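Envelope glycoprotein (Bourbon virus, PDB 5ZKX) probably mediates viral entry by fusing the viral envelope with a host-cell membrane, and is held here in its trimeric postfusion form. Local coordinates at residues G144-R153 against E415-F426. Residues are numbered along the deposited sequence; the frame is centred on the assembly and turned at random.
Sequences GVTNTHLEVR and EGVVSDEDGWTF
Phe426 lies against the end of strand 134-148, where the first turn of helix 422-437 packs nearly antiparallel to the strand in this gp64-family, class III fusion glycoprotein; the axes of 144-148 and 422-426 run at 165°, 8.9 Å apart at their closest. The nonpolar part centres on a CH-pi interaction: Thr146 CG2 sits over one ring face, 3.8 Å from the Phe426 centroid and 19° off the ring normal. A chi1 of 176°, which sets CG opposite the backbone N, lays the Phe426 ring against the strand; the ring edge meets Gly144 C, and CZ comes 3.5 Å from Val145 N. One helix turn back, CG2 of Thr148 meets Asp422 CB at 3.7 Å.

Where the strand gives way to loop, water joins the backbones. One molecule accepts from Gly423 N, donates to His149 O and bonds the hydroxyl of Thr148. A second links His149 O with Glu151 N and, weakly, Glu421 OE1; a third passes from His149 N to Asp422 OD2.

Charge closes the far end. Arg153 slips past Glu415 in the opposite direction and places NH1 3.5 Å from Glu415 OE1, which lies at the guanidinium edge; the two planes differ by 34°. Its NH2 makes a long salt bridge to Glu421 OE2 (3.8 Å), while Glu151 CB rests over one guanidinium face. Glu151 OE1 and Glu415 OE2 are like charges 4.4 Å apart, a repulsion Arg153 probably eases through its salt bridge to Glu415; Glu151 OE1 also accepts a hydrogen bond from His149 NE2. Asp286 OD2 of a neighbouring subunit accepts hydrogen bonds from the backbone N of Glu415 and of Gly416, tying this corner into the trimer. A fourth water donates to Glu421 OE2 at 2.6 Å and to Glu151 O.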
# COMPACT_ATOMS: atom_id res chain seq x y z
N GLY A 144 -25.00 9.97 -20.05
CA GLY A 144 -23.61 10.33 -19.88
C GLY A 144 -22.74 9.47 -20.75
O GLY A 144 -23.15 8.39 -21.20
N VAL A 145 -21.52 9.95 -20.98
CA VAL A 145 -20.56 9.25 -21.83
C VAL A 145 -19.15 9.63 -21.37
O VAL A 145 -18.93 10.70 -20.81
CB VAL A 145 -20.77 9.57 -23.33
CG1 VAL A 145 -20.29 10.98 -23.65
CG2 VAL A 145 -20.10 8.54 -24.22
N THR A 146 -18.20 8.72 -21.60
CA THR A 146 -16.80 9.00 -21.29
C THR A 146 -15.90 8.16 -22.18
O THR A 146 -16.23 7.02 -22.55
CB THR A 146 -16.49 8.76 -19.81
OG1 THR A 146 -15.25 9.40 -19.47
CG2 THR A 146 -16.38 7.27 -19.49
N ASN A 147 -14.75 8.73 -22.54
CA ASN A 147 -13.69 8.06 -23.27
C ASN A 147 -12.50 7.87 -22.34
O ASN A 147 -11.90 8.86 -21.91
CB ASN A 147 -13.26 8.87 -24.50
CG ASN A 147 -14.30 8.88 -25.59
OD1 ASN A 147 -14.54 7.87 -26.26
ND2 ASN A 147 -14.92 10.04 -25.80
N THR A 148 -12.17 6.62 -22.02
CA THR A 148 -11.07 6.32 -21.11
C THR A 148 -10.18 5.25 -21.72
O THR A 148 -10.44 4.73 -22.81
CB THR A 148 -11.58 5.86 -19.74
OG1 THR A 148 -12.23 4.58 -19.86
CG2 THR A 148 -12.55 6.87 -19.15
N HIS A 149 -9.11 4.92 -21.00
CA HIS A 149 -8.19 3.85 -21.36
C HIS A 149 -8.46 2.66 -20.46
O HIS A 149 -8.51 2.80 -19.23
CB HIS A 149 -6.74 4.33 -21.21
CG HIS A 149 -5.75 3.22 -21.04
ND1 HIS A 149 -5.13 2.60 -22.10
CD2 HIS A 149 -5.26 2.63 -19.92
CE1 HIS A 149 -4.30 1.68 -21.65
NE2 HIS A 149 -4.36 1.67 -20.33
N LEU A 150 -8.66 1.49 -21.06
CA LEU A 150 -8.94 0.27 -20.32
C LEU A 150 -7.72 -0.64 -20.33
O LEU A 150 -7.14 -0.90 -21.39
CB LEU A 150 -10.15 -0.47 -20.89
CG LEU A 150 -10.52 -1.75 -20.13
CD1 LEU A 150 -10.91 -1.42 -18.70
CD2 LEU A 150 -11.62 -2.52 -20.83
N GLU A 151 -7.33 -1.12 -19.15
CA GLU A 151 -6.21 -2.04 -19.00
C GLU A 151 -6.77 -3.46 -18.95
O GLU A 151 -7.47 -3.83 -18.01
CB GLU A 151 -5.41 -1.72 -17.74
CG GLU A 151 -3.92 -2.05 -17.85
CD GLU A 151 -3.17 -1.06 -18.71
OE1 GLU A 151 -2.91 0.07 -18.25
OE2 GLU A 151 -2.83 -1.41 -19.86
N VAL A 152 -6.45 -4.25 -19.98
CA VAL A 152 -6.94 -5.62 -20.09
C VAL A 152 -5.93 -6.55 -19.43
O VAL A 152 -4.71 -6.36 -19.55
CB VAL A 152 -7.17 -5.98 -21.57
CG1 VAL A 152 -7.11 -7.48 -21.79
CG2 VAL A 152 -8.51 -5.43 -22.03
N ARG A 153 -6.44 -7.55 -18.72
CA ARG A 153 -5.62 -8.48 -17.96
C ARG A 153 -5.65 -9.87 -18.60
O ARG A 153 -6.40 -10.13 -19.54
CB ARG A 153 -6.08 -8.55 -16.50
CG ARG A 153 -5.48 -7.48 -15.58
CD ARG A 153 -5.89 -6.09 -16.02
NE ARG A 153 -6.08 -5.18 -14.90
CZ ARG A 153 -5.15 -4.34 -14.45
NH1 ARG A 153 -3.96 -4.30 -15.03
NH2 ARG A 153 -5.42 -3.54 -13.43
N GLU A 415 0.00 0.41 -9.46
CA GLU A 415 -1.10 0.76 -10.34
C GLU A 415 -2.42 1.06 -9.64
O GLU A 415 -3.29 1.69 -10.25
CB GLU A 415 -1.34 -0.36 -11.37
CG GLU A 415 -0.38 -0.35 -12.55
CD GLU A 415 -0.84 -1.24 -13.69
OE1 GLU A 415 -1.71 -2.11 -13.46
OE2 GLU A 415 -0.35 -1.05 -14.82
N GLY A 416 -2.60 0.63 -8.40
CA GLY A 416 -3.84 0.91 -7.70
C GLY A 416 -4.87 -0.20 -7.85
O GLY A 416 -4.57 -1.32 -8.28
N VAL A 417 -6.11 0.13 -7.49
CA VAL A 417 -7.20 -0.84 -7.47
C VAL A 417 -8.12 -0.61 -8.67
O VAL A 417 -8.09 0.43 -9.33
CB VAL A 417 -8.00 -0.78 -6.15
CG1 VAL A 417 -7.08 -1.04 -4.97
CG2 VAL A 417 -8.70 0.56 -6.00
N VAL A 418 -8.96 -1.62 -8.95
CA VAL A 418 -9.82 -1.58 -10.13
C VAL A 418 -10.90 -0.52 -10.00
O VAL A 418 -11.20 0.21 -10.95
CB VAL A 418 -10.43 -2.98 -10.38
CG1 VAL A 418 -11.67 -2.87 -11.25
CG2 VAL A 418 -9.41 -3.90 -11.03
N SER A 419 -11.51 -0.40 -8.81
CA SER A 419 -12.59 0.57 -8.63
C SER A 419 -12.11 1.99 -8.88
O SER A 419 -12.91 2.86 -9.24
CB SER A 419 -13.18 0.44 -7.22
OG SER A 419 -12.16 0.37 -6.24
N ASP A 420 -10.81 2.25 -8.71
CA ASP A 420 -10.27 3.59 -8.94
C ASP A 420 -10.05 3.89 -10.41
O ASP A 420 -9.69 5.03 -10.74
CB ASP A 420 -8.95 3.75 -8.20
CG ASP A 420 -9.14 4.05 -6.73
OD1 ASP A 420 -10.22 4.53 -6.34
OD2 ASP A 420 -8.19 3.81 -5.95
N GLU A 421 -10.26 2.93 -11.30
CA GLU A 421 -10.06 3.17 -12.73
C GLU A 421 -11.09 4.18 -13.24
O GLU A 421 -12.20 4.28 -12.72
CB GLU A 421 -10.15 1.87 -13.51
CG GLU A 421 -9.01 0.92 -13.22
CD GLU A 421 -9.17 -0.42 -13.90
OE1 GLU A 421 -9.98 -0.52 -14.84
OE2 GLU A 421 -8.49 -1.38 -13.49
N ASP A 422 -10.70 4.93 -14.26
CA ASP A 422 -11.52 6.05 -14.73
C ASP A 422 -12.90 5.58 -15.18
O ASP A 422 -13.90 6.25 -14.90
CB ASP A 422 -10.81 6.77 -15.87
CG ASP A 422 -9.83 7.82 -15.37
OD1 ASP A 422 -9.70 7.96 -14.14
OD2 ASP A 422 -9.21 8.50 -16.21
N GLY A 423 -12.97 4.45 -15.88
CA GLY A 423 -14.26 3.98 -16.36
C GLY A 423 -15.17 3.55 -15.22
O GLY A 423 -16.34 3.92 -15.18
N TRP A 424 -14.64 2.76 -14.29
CA TRP A 424 -15.44 2.30 -13.16
C TRP A 424 -15.72 3.42 -12.16
O TRP A 424 -16.69 3.33 -11.41
CB TRP A 424 -14.75 1.13 -12.47
CG TRP A 424 -14.40 0.03 -13.42
CD1 TRP A 424 -13.18 -0.58 -13.56
CD2 TRP A 424 -15.26 -0.60 -14.38
NE1 TRP A 424 -13.24 -1.54 -14.54
CE2 TRP A 424 -14.50 -1.58 -15.05
CE3 TRP A 424 -16.61 -0.44 -14.73
CZ2 TRP A 424 -15.04 -2.38 -16.05
CZ3 TRP A 424 -17.14 -1.24 -15.72
CH2 TRP A 424 -16.36 -2.20 -16.37
N THR A 425 -14.89 4.46 -12.14
CA THR A 425 -15.21 5.63 -11.34
C THR A 425 -16.33 6.44 -11.98
O THR A 425 -17.19 6.98 -11.29
CB THR A 425 -13.96 6.48 -11.15
OG1 THR A 425 -12.93 5.68 -10.55
CG2 THR A 425 -14.25 7.67 -10.25
N PHE A 426 -16.33 6.51 -13.32
CA PHE A 426 -17.44 7.12 -14.03
C PHE A 426 -18.74 6.38 -13.74
O PHE A 426 -19.78 7.01 -13.49
CB PHE A 426 -17.14 7.12 -15.53
CG PHE A 426 -18.27 7.64 -16.38
CD1 PHE A 426 -18.44 9.01 -16.57
CD2 PHE A 426 -19.15 6.77 -17.00
CE1 PHE A 426 -19.47 9.49 -17.35
CE2 PHE A 426 -20.19 7.25 -17.78
CZ PHE A 426 -20.34 8.61 -17.96
O HOH W 1 -10.68 2.97 -17.57
O HOH W 2 -8.00 0.67 -17.11
O HOH W 3 -8.54 7.49 -19.20
O HOH W 4 -8.34 -3.49 -14.94